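Local atomic coordinates of glutathione S-transferase (Bombyx mori, PDB entry 4E8H), a protein that binds glutathione and probably transfers it to electrophilic substrates, working as a homodimer with a thioredoxin-like N-terminal domain. Residues K51-P54 against Q55-P59. Numbering follows the deposited sequence.
Sequences KMNP and QHTIP. With GSH (glutathione), chain F.
A chi1 of 178° swings N53 CG away from the backbone N and beside the carbonyl carbon, carrying the carboxamide forward along the turn, OD1 reaching Q55 and ND2 reaching T57, whose chi1 of 52° sets OG1 between its backbone N and carbonyl carbon. N53 OD1 accepts the N-H of Q55 at 2.9 Å; the donor stands above the carbonyl plane and the bond is bent, 133° at the hydrogen. N53 ND2 gives a straighter bond to T57 OG1 (3.1 Å), nearly in the amide plane, and also hydrogen-bonds T60 OG1. A type I beta turn from N53 to H56 is closed by H56 N to N53 O, 2.9 Å. Replacing N53 by an alanine is likely to leave Q55 N-H, T57 OG1 and T60 OG1 each without this partner, the turn then depending on its main-chain bond. From the turn's last position, H56 ND1 donates a hydrogen bond to glutathione O32, in the ring plane (3.0 Å). The main chain of I58 bonds glutathione twice, N donating to O2 (2.8 Å) and O accepting from N2 (2.9 Å), just before the cis-proline of the thioredoxin fold, P59. The buried N53 amide probably acts as second shell, bracing the turn that carries the H56 imidazole and leads into I58, both bonded to glutathione.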
# COMPACT_ATOMS: atom_id res chain seq x y z
N LYS B 51 -1.25 -22.02 8.15
CA LYS B 51 -0.77 -21.71 9.50
C LYS B 51 0.27 -20.59 9.46
O LYS B 51 0.22 -19.65 10.26
CB LYS B 51 -0.19 -22.96 10.18
CG LYS B 51 0.41 -22.72 11.56
CD LYS B 51 0.75 -24.03 12.27
CE LYS B 51 1.23 -23.77 13.69
NZ LYS B 51 1.49 -25.03 14.44
N MET B 52 1.21 -20.71 8.52
CA MET B 52 2.24 -19.69 8.31
C MET B 52 1.63 -18.37 7.81
O MET B 52 1.87 -17.31 8.39
CB MET B 52 3.30 -20.22 7.34
CG MET B 52 4.41 -19.22 7.01
SD MET B 52 5.69 -19.87 5.91
CE MET B 52 4.76 -20.16 4.41
N ASN B 53 0.83 -18.45 6.74
CA ASN B 53 0.23 -17.28 6.13
C ASN B 53 -1.24 -17.57 5.80
O ASN B 53 -1.53 -18.20 4.77
CB ASN B 53 1.02 -16.88 4.87
CG ASN B 53 0.42 -15.68 4.13
OD1 ASN B 53 -0.61 -15.13 4.50
ND2 ASN B 53 1.09 -15.27 3.06
N PRO B 54 -2.17 -17.12 6.67
CA PRO B 54 -3.60 -17.37 6.45
C PRO B 54 -4.15 -16.77 5.15
O PRO B 54 -5.18 -17.22 4.66
CB PRO B 54 -4.27 -16.74 7.67
CG PRO B 54 -3.25 -15.82 8.26
CD PRO B 54 -1.93 -16.44 7.95
N GLN B 55 -3.46 -15.76 4.62
CA GLN B 55 -3.86 -15.15 3.35
C GLN B 55 -3.37 -15.96 2.14
O GLN B 55 -3.73 -15.66 1.00
CB GLN B 55 -3.37 -13.69 3.28
CG GLN B 55 -4.26 -12.78 2.45
CD GLN B 55 -3.84 -11.31 2.49
OE1 GLN B 55 -3.19 -10.86 3.43
NE2 GLN B 55 -4.22 -10.57 1.46
N HIS B 56 -2.56 -16.98 2.40
CA HIS B 56 -2.03 -17.89 1.37
C HIS B 56 -1.57 -17.17 0.09
O HIS B 56 -2.03 -17.47 -1.02
CB HIS B 56 -3.02 -19.03 1.06
CG HIS B 56 -4.40 -18.57 0.72
ND1 HIS B 56 -4.75 -18.12 -0.53
CD2 HIS B 56 -5.52 -18.48 1.48
CE1 HIS B 56 -6.03 -17.78 -0.54
NE2 HIS B 56 -6.52 -17.99 0.67
N THR B 57 -0.66 -16.22 0.27
CA THR B 57 -0.08 -15.48 -0.85
C THR B 57 1.41 -15.79 -0.98
O THR B 57 2.05 -16.25 -0.03
CB THR B 57 -0.22 -13.95 -0.67
OG1 THR B 57 0.28 -13.58 0.63
CG2 THR B 57 -1.67 -13.51 -0.81
N ILE B 58 1.93 -15.53 -2.17
CA ILE B 58 3.37 -15.40 -2.39
C ILE B 58 3.63 -13.96 -2.87
O ILE B 58 2.81 -13.40 -3.59
CB ILE B 58 3.93 -16.45 -3.39
CG1 ILE B 58 3.17 -16.40 -4.72
CG2 ILE B 58 3.88 -17.85 -2.78
CD1 ILE B 58 3.90 -17.05 -5.89
N PRO B 59 4.77 -13.36 -2.47
CA PRO B 59 5.84 -13.91 -1.64
C PRO B 59 5.48 -13.95 -0.16
O PRO B 59 4.74 -13.10 0.34
CB PRO B 59 6.99 -12.92 -1.86
CG PRO B 59 6.31 -11.63 -2.13
CD PRO B 59 5.05 -11.97 -2.88
N1 GSH F . -0.05 -7.38 -2.63
CA1 GSH F . 0.64 -8.65 -2.56
C1 GSH F . 2.12 -8.40 -2.49
O11 GSH F . 2.60 -7.32 -2.90
O12 GSH F . 2.89 -9.26 -2.01
CB1 GSH F . 0.31 -9.49 -3.80
CG1 GSH F . 0.46 -10.98 -3.51
CD1 GSH F . -0.31 -11.81 -4.50
OE1 GSH F . -1.63 -11.46 -4.87
N2 GSH F . 0.31 -12.88 -5.01
CA2 GSH F . -0.37 -13.82 -5.89
C2 GSH F . -0.91 -14.98 -5.11
O2 GSH F . -0.21 -15.41 -3.97
CB2 GSH F . 0.60 -14.32 -6.95
SG2 GSH F . 1.18 -13.01 -8.06
N3 GSH F . -2.03 -15.56 -5.55
CA3 GSH F . -2.55 -16.79 -4.97
C3 GSH F . -3.51 -16.54 -3.83
O31 GSH F . -3.60 -15.40 -3.31
O32 GSH F . -4.23 -17.46 -3.38